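Local coordinates for protein particle-associated lyase (Acinetobacter bacteriophage AP22, PDB 4Y9V) that binds the capsular saccharide of Acinetobacter baumannii and, as a phage tailspike, probably degrades the capsular polysaccharide by a lyase reaction, at residues H470-E475 against I489-V494; P503-P508 against L546-S551; K420-C425 against H456-V461. All coordinates share one frame; numbering follows the deposited sequence.

Interaction 1 of 3, residues H470-E475 against I489-V494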
# COMPACT_ATOMS: atom_id res chain seq x y z
N HIS A 470 10.67 27.61 -0.76
CA HIS A 470 11.01 26.72 -1.87
C HIS A 470 10.42 25.33 -1.67
O HIS A 470 10.32 24.83 -0.54
CB HIS A 470 12.51 26.62 -2.12
CG HIS A 470 13.31 25.92 -1.07
ND1 HIS A 470 13.97 26.61 -0.08
CD2 HIS A 470 13.54 24.60 -0.89
CE1 HIS A 470 14.57 25.66 0.67
NE2 HIS A 470 14.33 24.46 0.22
N TRP A 471 10.15 24.68 -2.81
CA TRP A 471 9.87 23.25 -2.83
C TRP A 471 11.15 22.43 -2.82
O TRP A 471 11.25 21.48 -2.04
CB TRP A 471 8.97 22.89 -4.03
CG TRP A 471 7.52 23.24 -3.78
CD1 TRP A 471 6.88 24.41 -4.07
CD2 TRP A 471 6.57 22.40 -3.15
NE1 TRP A 471 5.56 24.33 -3.67
CE2 TRP A 471 5.34 23.10 -3.10
CE3 TRP A 471 6.62 21.09 -2.65
CZ2 TRP A 471 4.19 22.55 -2.55
CZ3 TRP A 471 5.46 20.54 -2.11
CH2 TRP A 471 4.26 21.26 -2.06
N ALA A 472 12.13 22.73 -3.68
CA ALA A 472 13.37 21.97 -3.75
C ALA A 472 14.58 22.89 -3.79
O ALA A 472 14.60 23.87 -4.52
CB ALA A 472 13.39 21.09 -5.01
N TRP A 473 15.62 22.49 -3.04
CA TRP A 473 16.91 23.18 -3.10
C TRP A 473 18.01 22.18 -2.76
O TRP A 473 17.84 21.37 -1.85
CB TRP A 473 16.96 24.34 -2.12
CG TRP A 473 18.17 25.21 -2.25
CD1 TRP A 473 18.79 25.64 -3.39
CD2 TRP A 473 18.90 25.81 -1.16
NE1 TRP A 473 19.85 26.46 -3.10
CE2 TRP A 473 19.95 26.58 -1.74
CE3 TRP A 473 18.79 25.76 0.23
CZ2 TRP A 473 20.85 27.31 -0.95
CZ3 TRP A 473 19.68 26.47 1.01
CH2 TRP A 473 20.71 27.22 0.41
N VAL A 474 19.12 22.24 -3.50
CA VAL A 474 20.31 21.42 -3.28
C VAL A 474 21.51 22.36 -3.41
O VAL A 474 21.62 23.04 -4.43
CB VAL A 474 20.40 20.29 -4.32
CG1 VAL A 474 21.69 19.49 -4.11
CG2 VAL A 474 19.18 19.39 -4.28
N GLU A 475 22.41 22.40 -2.42
CA GLU A 475 23.52 23.33 -2.50
C GLU A 475 24.63 22.93 -1.51
O GLU A 475 24.38 22.32 -0.46
CB GLU A 475 23.03 24.76 -2.23
CG GLU A 475 24.06 25.87 -2.55
CD GLU A 475 24.64 25.72 -3.92
OE1 GLU A 475 24.03 26.22 -4.89
OE2 GLU A 475 25.70 25.06 -4.05
N ILE A 489 16.15 17.74 -11.24
CA ILE A 489 15.15 18.13 -10.25
C ILE A 489 13.83 18.32 -11.00
O ILE A 489 13.74 19.11 -11.93
CB ILE A 489 15.52 19.37 -9.43
CG1 ILE A 489 16.82 19.15 -8.65
CG2 ILE A 489 14.35 19.75 -8.52
CD1 ILE A 489 17.36 20.38 -7.97
N ILE A 490 12.82 17.55 -10.57
CA ILE A 490 11.47 17.66 -11.11
C ILE A 490 10.56 18.14 -9.98
O ILE A 490 10.53 17.53 -8.92
CB ILE A 490 10.99 16.29 -11.63
CG1 ILE A 490 11.83 15.86 -12.82
CG2 ILE A 490 9.51 16.30 -11.93
CD1 ILE A 490 11.59 14.40 -13.24
N VAL A 491 9.86 19.25 -10.21
CA VAL A 491 8.82 19.76 -9.30
C VAL A 491 7.66 20.11 -10.22
O VAL A 491 7.54 21.26 -10.66
CB VAL A 491 9.27 20.92 -8.44
CG1 VAL A 491 8.16 21.32 -7.47
CG2 VAL A 491 10.56 20.60 -7.67
N ASP A 492 6.84 19.10 -10.57
CA ASP A 492 5.93 19.23 -11.72
C ASP A 492 4.44 19.22 -11.36
O ASP A 492 3.65 19.55 -12.25
CB ASP A 492 6.22 18.19 -12.77
CG ASP A 492 5.97 16.77 -12.33
OD1 ASP A 492 5.74 16.54 -11.15
OD2 ASP A 492 6.02 15.87 -13.22
N ASP A 493 4.07 18.87 -10.15
CA ASP A 493 2.66 18.68 -9.79
C ASP A 493 2.55 18.80 -8.27
O ASP A 493 2.56 17.82 -7.55
CB ASP A 493 2.13 17.36 -10.28
CG ASP A 493 0.65 17.15 -10.03
OD1 ASP A 493 -0.06 18.10 -9.54
OD2 ASP A 493 0.18 16.01 -10.33
N VAL A 494 2.47 20.06 -7.83
CA VAL A 494 2.35 20.43 -6.43
C VAL A 494 1.22 21.46 -6.34
O VAL A 494 0.93 22.14 -7.33
CB VAL A 494 3.67 21.03 -5.87
CG1 VAL A 494 4.82 20.04 -6.02
CG2 VAL A 494 4.02 22.38 -6.49
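The indole of Trp471 lies with one face against Val494, an interior contact of the parallel beta-helix expected of a pectin lyase-like domain. Val494 CB stands 3.8 Å from the centroid of the six-membered ring and only 15° off its normal, a clear CH-pi contact. CG1 of Val494 is anti to its own carbonyl carbon (chi1 -58°), which sets this methyl by the CE3–CZ3 rim. CG2 goes to the other end of the ring, 3.7 Å from Trp471 CE2, so the isopropyl group spreads across one face of the indole. Val491 comes obliquely to the ring, and its CG1 touches Trp471 CB at 3.9 Å. Of the other flat groups, the His470 imidazole has Trp473 CB on one face and Ala472 N at its edge; the Trp473 ring has Glu475 CB on one face and also meets Arg469 (cation-pi) and Tyr507 (edge-to-face).

Strands 472-475 and 489-491 run nearly antiparallel (162°) with axes 8.8 Å apart, so they are facing walls joined through side chains, not paired neighbours. Ile457 and Val461 add to the apolar core around Trp471, while Val494 O accepts a hydrogen bond from Arg520 of the second subunit. Further along, Ala472 CB rests on Ile489 CG2 and Val491 CG2, both at 3.9 Å, and the row finishes with Val474 CG2 4.2 Å from Ile489 CD1.

Interaction 2 of 3, residues P503-P508 against L546-S551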
# COMPACT_ATOMS: atom_id res chain seq x y z
N PRO A 503 6.16 30.39 -3.56
CA PRO A 503 7.45 29.71 -3.45
C PRO A 503 8.16 29.63 -4.76
O PRO A 503 7.57 29.64 -5.85
CB PRO A 503 7.01 28.30 -3.06
CG PRO A 503 5.71 28.10 -3.82
CD PRO A 503 5.05 29.48 -3.73
N TYR A 504 9.50 29.43 -4.68
CA TYR A 504 10.24 28.87 -5.78
C TYR A 504 9.91 27.37 -5.90
O TYR A 504 9.93 26.64 -4.91
CB TYR A 504 11.75 29.00 -5.56
CG TYR A 504 12.27 30.40 -5.72
CD1 TYR A 504 12.60 30.87 -6.99
CD2 TYR A 504 12.37 31.26 -4.65
CE1 TYR A 504 13.05 32.15 -7.16
CE2 TYR A 504 12.85 32.55 -4.81
CZ TYR A 504 13.18 32.97 -6.10
OH TYR A 504 13.65 34.27 -6.23
N LEU A 505 9.70 26.92 -7.13
CA LEU A 505 9.64 25.47 -7.40
C LEU A 505 11.00 24.86 -7.09
O LEU A 505 11.12 23.86 -6.40
CB LEU A 505 9.18 25.25 -8.82
CG LEU A 505 7.74 25.73 -9.10
CD1 LEU A 505 7.49 25.88 -10.58
CD2 LEU A 505 6.72 24.76 -8.50
N ILE A 506 12.05 25.50 -7.64
CA ILE A 506 13.45 25.12 -7.43
C ILE A 506 14.17 26.41 -7.08
O ILE A 506 14.10 27.38 -7.85
CB ILE A 506 14.06 24.45 -8.68
CG1 ILE A 506 13.24 23.22 -9.08
CG2 ILE A 506 15.52 24.14 -8.42
CD1 ILE A 506 13.76 22.55 -10.34
N TYR A 507 14.82 26.46 -5.93
CA TYR A 507 15.50 27.67 -5.50
C TYR A 507 16.78 27.85 -6.32
O TYR A 507 17.58 26.91 -6.41
CB TYR A 507 15.79 27.62 -4.00
CG TYR A 507 16.22 28.97 -3.52
CD1 TYR A 507 15.26 29.88 -3.11
CD2 TYR A 507 17.55 29.40 -3.56
CE1 TYR A 507 15.59 31.15 -2.69
CE2 TYR A 507 17.88 30.68 -3.20
CZ TYR A 507 16.91 31.55 -2.78
OH TYR A 507 17.29 32.84 -2.37
N PRO A 508 17.02 29.06 -6.87
CA PRO A 508 18.18 29.27 -7.74
C PRO A 508 19.45 29.59 -6.95
O PRO A 508 19.49 30.55 -6.21
CB PRO A 508 17.75 30.49 -8.56
CG PRO A 508 16.83 31.24 -7.69
CD PRO A 508 16.06 30.19 -6.91
N LEU A 546 4.14 35.62 -11.24
CA LEU A 546 3.77 34.23 -11.16
C LEU A 546 3.71 33.75 -9.70
O LEU A 546 4.60 34.02 -8.90
CB LEU A 546 4.80 33.38 -11.91
CG LEU A 546 4.96 33.73 -13.40
CD1 LEU A 546 6.10 32.91 -13.97
CD2 LEU A 546 3.65 33.57 -14.15
N LYS A 547 2.65 32.96 -9.39
CA LYS A 547 2.56 32.42 -8.04
C LYS A 547 3.71 31.50 -7.70
O LYS A 547 4.28 31.56 -6.57
CB LYS A 547 1.25 31.67 -7.92
CG LYS A 547 1.17 30.92 -6.57
CD LYS A 547 -0.22 30.37 -6.35
CE LYS A 547 -0.35 29.56 -5.09
NZ LYS A 547 -1.69 28.96 -4.96
N TYR A 548 4.04 30.60 -8.62
CA TYR A 548 5.16 29.69 -8.44
C TYR A 548 6.33 30.24 -9.24
O TYR A 548 6.20 30.52 -10.44
CB TYR A 548 4.81 28.27 -8.89
CG TYR A 548 3.59 27.69 -8.18
CD1 TYR A 548 3.69 26.98 -6.99
CD2 TYR A 548 2.32 27.83 -8.74
CE1 TYR A 548 2.58 26.45 -6.38
CE2 TYR A 548 1.20 27.29 -8.13
CZ TYR A 548 1.32 26.60 -6.94
OH TYR A 548 0.23 26.05 -6.29
N LYS A 549 7.49 30.42 -8.60
CA LYS A 549 8.62 31.00 -9.29
C LYS A 549 9.57 29.89 -9.75
O LYS A 549 9.74 28.88 -9.11
CB LYS A 549 9.34 31.95 -8.33
CG LYS A 549 8.41 33.05 -7.86
CD LYS A 549 9.04 33.97 -6.85
CE LYS A 549 9.24 33.12 -5.62
NZ LYS A 549 9.43 34.00 -4.42
N TYR A 550 10.14 30.14 -10.92
CA TYR A 550 11.09 29.18 -11.51
C TYR A 550 12.52 29.48 -11.04
O TYR A 550 12.84 30.55 -10.57
CB TYR A 550 10.98 29.28 -13.05
CG TYR A 550 9.61 28.87 -13.56
CD1 TYR A 550 9.30 27.54 -13.68
CD2 TYR A 550 8.63 29.80 -13.85
CE1 TYR A 550 8.04 27.11 -14.11
CE2 TYR A 550 7.37 29.39 -14.28
CZ TYR A 550 7.10 28.05 -14.38
OH TYR A 550 5.80 27.70 -14.78
N SER A 551 13.41 28.50 -11.27
CA SER A 551 14.81 28.74 -10.98
C SER A 551 15.48 29.67 -11.98
O SER A 551 16.53 30.23 -11.69
CB SER A 551 15.61 27.44 -10.92
OG SER A 551 15.57 26.82 -12.22
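Tyr504 and Lys549 form a single beta bridge, joining the loop after strand 486-496 to a loop of the Ig-like C-terminal region. The backbone bonds both belong to Lys549: its N donates to Pro503 O at 2.9 Å, almost straight at 175°, and its O accepts from Leu505 N at 2.8 Å. The two bonds bracket Tyr504, whose CA comes up against Lys549 O.

The aromatic contacts centre on the Tyr504 ring, which is sandwiched. In the conformer described here, the lysine chain bends at chi3 (-68°), bringing Lys549 CE over the middle of one face, 3.8 Å from the centroid. Lys549 NZ, 4.3 Å from the centroid of the Tyr504 ring and 32° off its normal, is an off-centre cation-pi partner and also makes a weak hydrogen bond to Asn502 O. Pro508 CD lies on the opposite face, toward the rim, and Tyr550 O sits in the ring plane at the edge.

The apolar contacts lie beside the bridge. Pro503 lies beside Tyr548, its CG 3.9 Å from Tyr548 CD1. Leu505 touches two tyrosines, slanting across Tyr548 with CG near Tyr548 CB and lying beside Tyr550 with CD1 3.8 Å from Tyr550 CE1. The hydroxyls of these rings are held elsewhere, Tyr550 by Met522 and Tyr548 by the C-terminal Ile625 of the second subunit. At the far end Ser551 CB packs 3.4 Å from Ile506 O.

Interaction 3 of 3, residues K420-C425 against H456-V461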
# COMPACT_ATOMS: atom_id res chain seq x y z
N LYS A 420 12.37 11.31 -3.61
CA LYS A 420 11.17 11.18 -4.43
C LYS A 420 9.93 11.35 -3.54
O LYS A 420 9.53 10.41 -2.87
CB LYS A 420 11.12 9.84 -5.18
CG LYS A 420 10.16 9.78 -6.34
CD LYS A 420 10.35 8.56 -7.27
CE LYS A 420 9.51 8.66 -8.51
NZ LYS A 420 9.77 7.47 -9.37
N LEU A 421 9.36 12.57 -3.54
CA LEU A 421 8.20 12.92 -2.71
C LEU A 421 7.02 12.95 -3.67
O LEU A 421 6.94 13.82 -4.52
CB LEU A 421 8.46 14.24 -2.00
CG LEU A 421 7.50 14.58 -0.86
CD1 LEU A 421 8.05 15.82 -0.12
CD2 LEU A 421 6.07 14.84 -1.29
N ASP A 422 6.16 11.94 -3.54
CA ASP A 422 5.09 11.65 -4.48
C ASP A 422 3.76 11.68 -3.73
O ASP A 422 3.44 10.73 -3.01
CB ASP A 422 5.34 10.31 -5.13
CG ASP A 422 4.36 9.83 -6.12
OD1 ASP A 422 3.51 10.61 -6.56
OD2 ASP A 422 4.44 8.59 -6.47
N GLY A 423 3.02 12.76 -3.89
CA GLY A 423 1.75 12.91 -3.26
C GLY A 423 1.85 13.22 -1.76
O GLY A 423 2.90 13.31 -1.19
N GLY A 424 0.67 13.37 -1.16
CA GLY A 424 0.50 13.57 0.25
C GLY A 424 -0.01 14.97 0.57
O GLY A 424 -0.46 15.73 -0.31
N CYS A 425 0.03 15.28 1.87
CA CYS A 425 -0.59 16.47 2.43
C CYS A 425 0.36 17.08 3.47
O CYS A 425 0.64 16.43 4.48
CB CYS A 425 -1.92 16.08 3.06
SG CYS A 425 -2.76 17.48 3.80
N HIS A 456 12.68 14.74 -6.89
CA HIS A 456 11.49 14.52 -7.72
C HIS A 456 10.29 14.71 -6.82
O HIS A 456 10.05 13.88 -5.93
CB HIS A 456 11.58 13.12 -8.33
CG HIS A 456 10.56 12.80 -9.38
ND1 HIS A 456 10.72 11.66 -10.13
CD2 HIS A 456 9.48 13.46 -9.84
CE1 HIS A 456 9.72 11.64 -11.00
NE2 HIS A 456 8.93 12.71 -10.86
N ILE A 457 9.56 15.81 -7.00
CA ILE A 457 8.40 16.17 -6.20
C ILE A 457 7.20 16.26 -7.16
O ILE A 457 7.23 17.01 -8.12
CB ILE A 457 8.58 17.50 -5.44
CG1 ILE A 457 9.84 17.52 -4.61
CG2 ILE A 457 7.35 17.77 -4.62
CD1 ILE A 457 10.12 18.82 -3.88
N THR A 458 6.19 15.42 -6.90
CA THR A 458 5.16 15.19 -7.88
C THR A 458 3.90 14.65 -7.20
O THR A 458 3.81 14.60 -5.96
CB THR A 458 5.73 14.23 -8.97
OG1 THR A 458 4.85 14.24 -10.10
CG2 THR A 458 5.95 12.82 -8.47
N GLY A 459 2.94 14.20 -8.01
CA GLY A 459 1.82 13.46 -7.45
C GLY A 459 0.75 14.26 -6.80
O GLY A 459 -0.07 13.72 -6.05
N GLY A 460 0.74 15.60 -7.03
CA GLY A 460 -0.34 16.40 -6.48
C GLY A 460 -0.24 16.61 -4.99
O GLY A 460 -1.26 16.83 -4.33
N VAL A 461 0.96 16.56 -4.45
CA VAL A 461 1.18 16.87 -3.05
C VAL A 461 0.69 18.29 -2.77
O VAL A 461 1.00 19.23 -3.53
CB VAL A 461 2.65 16.68 -2.66
CG1 VAL A 461 3.63 17.48 -3.52
CG2 VAL A 461 2.86 17.00 -1.17
O HOH W 1 -1.51 12.66 -3.05
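Lys420, Leu421 and Asp422 pair in parallel with His456, Ile457 and Thr458, and this is the tight part of the contact. Three backbone bonds stitch it: Leu421 N to His456 O at 2.8 Å, Thr458 N to Leu421 O at 3.0 Å and Gly423 N to Thr458 O at 2.9 Å. Leu421 and Ile457 point to one face, the interior; in the conformer described, the Leu421 side chain crosses that of Val461 at about a right angle, CD2 3.9 Å from Val461 CG2.

On the other face Lys420, in the conformer described, lies alongside His456, with CE 3.6 Å from His456 ND1, and its NZ makes a weak hydrogen bond to Gly460 O of the third subunit. Asp422 CG is anti to the backbone N (chi1 -180°), and OD1 reaches 3.4 Å from Gly459 CA, bare of any side chain. Thr458 OG1 is held by Asp492.

At the corner around Gly423 and Gly459 a water comes in, accepting from Gly424 N at 3.0 Å and reaching Gly459 O only weakly; a sodium ion lies close by. Past it Val461 CB packs on Gly423 C and pairing resumes between Gly424 and Ser462. Neighbouring coils stacked in parallel, turning a corner together, are typical of the parallel beta-helix.

From the N terminus, interaction 3 comes first, joining 420-425 to 456-461 over the 30 residues between them, one coil of the beta-helix onto the next. Interaction 1 then closes a shorter loop of 13 residues, spanning the interior between two walls, and interaction 2 closes the last, tying the loop between strands 486-496 and 518-531 to the Ig-like C-terminal region. The three follow in series; none crosses or encloses another. They still meet in space: Ile490 O with Ile457 N links interactions 1 and 3, and Trp471 N with Tyr504 O links 1 and 2, both probable hydrogen bonds. Interactions 2 and 3 do not touch, so interaction 1 bridges them.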